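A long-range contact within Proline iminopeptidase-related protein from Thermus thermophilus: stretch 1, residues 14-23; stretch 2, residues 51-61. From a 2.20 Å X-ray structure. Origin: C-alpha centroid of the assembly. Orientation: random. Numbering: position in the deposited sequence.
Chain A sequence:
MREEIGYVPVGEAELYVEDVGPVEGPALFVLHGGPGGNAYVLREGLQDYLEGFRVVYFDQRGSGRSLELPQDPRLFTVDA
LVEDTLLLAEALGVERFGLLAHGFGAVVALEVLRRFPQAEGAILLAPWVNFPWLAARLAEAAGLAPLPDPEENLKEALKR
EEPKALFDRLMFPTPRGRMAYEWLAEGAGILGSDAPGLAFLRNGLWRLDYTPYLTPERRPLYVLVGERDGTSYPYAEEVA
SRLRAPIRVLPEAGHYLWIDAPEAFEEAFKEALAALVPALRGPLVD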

# COMPACT_ATOMS: atom_id res chain seq x y z
N GLU A 14 -3.57 11.20 15.79
CA GLU A 14 -4.14 10.02 16.42
C GLU A 14 -4.62 9.09 15.34
O GLU A 14 -5.42 9.47 14.48
CB GLU A 14 -5.30 10.36 17.37
CG GLU A 14 -4.84 11.14 18.58
CD GLU A 14 -5.79 11.08 19.76
OE1 GLU A 14 -6.34 10.01 20.07
OE2 GLU A 14 -5.97 12.13 20.41
N LEU A 15 -4.11 7.86 15.38
CA LEU A 15 -4.36 6.86 14.36
C LEU A 15 -5.44 5.86 14.79
O LEU A 15 -5.44 5.39 15.92
CB LEU A 15 -3.07 6.11 14.03
CG LEU A 15 -1.84 6.96 13.69
CD1 LEU A 15 -0.65 6.06 13.45
CD2 LEU A 15 -2.07 7.84 12.50
N TYR A 16 -6.35 5.56 13.88
CA TYR A 16 -7.26 4.43 14.03
C TYR A 16 -6.45 3.14 13.86
O TYR A 16 -5.83 2.92 12.83
CB TYR A 16 -8.40 4.50 13.02
CG TYR A 16 -9.28 3.30 13.10
CD1 TYR A 16 -10.33 3.23 14.02
CD2 TYR A 16 -9.06 2.22 12.26
CE1 TYR A 16 -11.13 2.09 14.08
CE2 TYR A 16 -9.83 1.10 12.33
CZ TYR A 16 -10.87 1.02 13.24
OH TYR A 16 -11.62 -0.14 13.29
N VAL A 17 -6.46 2.30 14.89
CA VAL A 17 -5.65 1.10 14.94
C VAL A 17 -6.51 -0.11 15.26
O VAL A 17 -7.37 -0.04 16.14
CB VAL A 17 -4.53 1.24 16.01
CG1 VAL A 17 -3.75 -0.04 16.17
CG2 VAL A 17 -3.59 2.39 15.65
N GLU A 18 -6.30 -1.19 14.52
CA GLU A 18 -6.85 -2.51 14.83
C GLU A 18 -5.68 -3.46 15.03
O GLU A 18 -4.99 -3.85 14.08
CB GLU A 18 -7.76 -3.01 13.71
CG GLU A 18 -8.85 -2.02 13.31
CD GLU A 18 -9.68 -2.48 12.11
OE1 GLU A 18 -9.20 -3.34 11.35
OE2 GLU A 18 -10.81 -1.96 11.93
N ASP A 19 -5.45 -3.78 16.29
CA ASP A 19 -4.36 -4.61 16.75
C ASP A 19 -4.93 -6.00 16.98
O ASP A 19 -5.64 -6.24 17.96
CB ASP A 19 -3.82 -3.97 18.03
CG ASP A 19 -2.67 -4.72 18.65
OD1 ASP A 19 -2.22 -5.75 18.10
OD2 ASP A 19 -2.17 -4.33 19.72
N VAL A 20 -4.60 -6.92 16.08
CA VAL A 20 -5.31 -8.19 15.96
C VAL A 20 -4.37 -9.38 16.07
O VAL A 20 -3.28 -9.36 15.51
CB VAL A 20 -6.01 -8.23 14.59
CG1 VAL A 20 -6.69 -9.53 14.35
CG2 VAL A 20 -7.03 -7.09 14.51
N GLY A 21 -4.80 -10.44 16.76
CA GLY A 21 -4.01 -11.65 16.90
C GLY A 21 -3.22 -11.72 18.20
O GLY A 21 -3.25 -10.78 19.00
N PRO A 22 -2.52 -12.83 18.42
CA PRO A 22 -1.79 -13.06 19.68
C PRO A 22 -0.81 -11.92 19.98
O PRO A 22 -0.03 -11.55 19.11
CB PRO A 22 -1.05 -14.39 19.46
CG PRO A 22 -1.39 -14.88 18.11
CD PRO A 22 -2.38 -13.95 17.47
N VAL A 23 -0.87 -11.38 21.18
CA VAL A 23 -0.08 -10.21 21.54
C VAL A 23 1.44 -10.46 21.49
O VAL A 23 2.22 -9.54 21.27
CB VAL A 23 -0.49 -9.66 22.94
CG1 VAL A 23 -0.02 -10.58 24.09
CG2 VAL A 23 0.02 -8.26 23.14
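Stretch 2 (51-61) EGFRVVYFDQR

Stretch 2 runs from Arg-54 onward as an extended strand alongside strand 14-20, entered through a loop that includes Gly-52 and Phe-53. The two strands are antiparallel, their N-to-C directions 158° apart and their axes 4.6 Å apart at closest approach, so that Val-55 pairs with Val-20, Val-56 with Asp-19, Tyr-57 with Glu-18 and Phe-58 with Val-17. Two of these pairs are hydrogen-bonded in both directions: Val-55 N to Val-20 O (2.7 Å) and Val-20 N to Val-55 O (2.8 Å), then Glu-18 N to Tyr-57 O (2.7 Å) and Tyr-57 N to Glu-18 O (2.9 Å). Asp-59 N extends the ladder by donating to Tyr-16 O at 3.0 Å.

Arg-54 covers the most surface. Its side chain is fully extended, with chi1 to chi3 all t, and carries the guanidinium to the carboxylate of Asp-19. There the charges meet side-on in a salt bridge with two hydrogen bonds, Arg-54 NE to Asp-19 OD1 (3.0 Å) and Arg-54 NH2 to Asp-19 OD2 (2.9 Å). Val-23 CG2 lies over one face of the guanidinium, 3.9 Å from Arg-54 NH1, and a water bridges Arg-54 NH1 to Val-23 O.

Tyr-57, with chi1 in m, shares its sheet face with Val-55, Glu-18 and Val-20. Its ring presents an edge to Val-20, where Tyr-57 CD2 lies 4.2 Å from Val-20 CG2. On the face of Val-56 and Phe-58 the packing is apolar around Val-17: Val-56 CG1 is 3.9 Å from Val-17 CG1, and Phe-58 CB is 4.0 Å from Val-17 CG2. Leu-15 points toward stretch 2 and continues this packing, its CD1 3.9 Å from Phe-58 CD1, while its CD2 rests against the backbone further on, 3.6 Å from Arg-61 N.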

# COMPACT_ATOMS: atom_id res chain seq x y z
N GLU A 51 -3.54 -15.61 10.57
CA GLU A 51 -3.77 -16.08 11.93
C GLU A 51 -2.42 -16.52 12.50
O GLU A 51 -1.55 -17.00 11.77
CB GLU A 51 -4.81 -17.20 11.96
CG GLU A 51 -6.24 -16.65 11.81
CD GLU A 51 -7.29 -17.72 11.56
OE1 GLU A 51 -7.04 -18.91 11.90
OE2 GLU A 51 -8.37 -17.38 11.01
N GLY A 52 -2.19 -16.29 13.78
CA GLY A 52 -0.86 -16.52 14.33
C GLY A 52 0.18 -15.45 13.98
O GLY A 52 1.37 -15.62 14.27
N PHE A 53 -0.23 -14.36 13.34
CA PHE A 53 0.55 -13.14 13.39
C PHE A 53 -0.20 -12.16 14.28
O PHE A 53 -1.41 -12.22 14.41
CB PHE A 53 0.73 -12.52 12.01
CG PHE A 53 1.73 -13.22 11.13
CD1 PHE A 53 3.08 -12.89 11.20
CD2 PHE A 53 1.32 -14.18 10.23
CE1 PHE A 53 4.00 -13.52 10.36
CE2 PHE A 53 2.23 -14.82 9.40
CZ PHE A 53 3.58 -14.49 9.47
N ARG A 54 0.54 -11.27 14.91
CA ARG A 54 -0.03 -10.06 15.46
C ARG A 54 -0.02 -9.04 14.34
O ARG A 54 1.04 -8.61 13.89
CB ARG A 54 0.79 -9.56 16.63
CG ARG A 54 0.23 -8.31 17.28
CD ARG A 54 1.04 -7.85 18.43
NE ARG A 54 0.50 -6.66 19.05
CZ ARG A 54 1.08 -6.01 20.04
NH1 ARG A 54 2.23 -6.44 20.54
NH2 ARG A 54 0.51 -4.94 20.55
N VAL A 55 -1.21 -8.66 13.87
CA VAL A 55 -1.33 -7.76 12.74
C VAL A 55 -1.91 -6.42 13.20
O VAL A 55 -2.99 -6.35 13.80
CB VAL A 55 -2.22 -8.35 11.65
CG1 VAL A 55 -2.12 -7.52 10.40
CG2 VAL A 55 -1.83 -9.78 11.37
N VAL A 56 -1.18 -5.36 12.88
CA VAL A 56 -1.59 -4.01 13.22
C VAL A 56 -2.07 -3.34 11.94
O VAL A 56 -1.26 -2.87 11.12
CB VAL A 56 -0.42 -3.25 13.88
CG1 VAL A 56 -0.86 -1.86 14.30
CG2 VAL A 56 0.09 -4.02 15.06
N TYR A 57 -3.38 -3.36 11.73
CA TYR A 57 -4.00 -2.60 10.66
C TYR A 57 -4.20 -1.20 11.19
O TYR A 57 -4.66 -1.03 12.32
CB TYR A 57 -5.34 -3.20 10.21
CG TYR A 57 -5.31 -4.67 9.87
CD1 TYR A 57 -5.03 -5.10 8.58
CD2 TYR A 57 -5.59 -5.64 10.83
CE1 TYR A 57 -5.01 -6.46 8.27
CE2 TYR A 57 -5.57 -6.99 10.53
CZ TYR A 57 -5.28 -7.40 9.24
OH TYR A 57 -5.26 -8.75 8.95
N PHE A 58 -3.82 -0.20 10.42
CA PHE A 58 -4.10 1.16 10.82
C PHE A 58 -4.35 2.06 9.64
O PHE A 58 -3.92 1.79 8.51
CB PHE A 58 -3.00 1.72 11.74
CG PHE A 58 -1.68 1.99 11.07
CD1 PHE A 58 -1.31 3.28 10.75
CD2 PHE A 58 -0.78 0.96 10.83
CE1 PHE A 58 -0.09 3.54 10.16
CE2 PHE A 58 0.46 1.21 10.24
CZ PHE A 58 0.81 2.50 9.90
N ASP A 59 -5.11 3.12 9.90
CA ASP A 59 -5.31 4.17 8.94
C ASP A 59 -4.29 5.26 9.24
O ASP A 59 -4.12 5.66 10.39
CB ASP A 59 -6.73 4.74 9.02
CG ASP A 59 -7.78 3.77 8.56
OD1 ASP A 59 -7.46 2.61 8.21
OD2 ASP A 59 -8.99 4.10 8.53
N GLN A 60 -3.65 5.75 8.20
CA GLN A 60 -2.58 6.70 8.30
C GLN A 60 -3.12 8.06 8.76
O GLN A 60 -4.34 8.29 8.82
CB GLN A 60 -1.81 6.79 6.98
CG GLN A 60 -0.92 5.56 6.72
CD GLN A 60 -0.77 5.20 5.25
OE1 GLN A 60 -0.74 6.09 4.39
NE2 GLN A 60 -0.67 3.91 4.95
N ARG A 61 -2.19 8.93 9.12
CA ARG A 61 -2.51 10.18 9.75
C ARG A 61 -3.51 10.95 8.90
O ARG A 61 -3.36 11.05 7.68
CB ARG A 61 -1.24 11.00 10.01
CG ARG A 61 -0.45 11.37 8.75
CD ARG A 61 0.54 12.48 8.96
NE ARG A 61 1.36 12.24 10.14
CZ ARG A 61 2.09 13.16 10.77
NH1 ARG A 61 2.81 12.82 11.84
NH2 ARG A 61 2.12 14.42 10.35
O HOH W 1 4.00 -8.86 19.43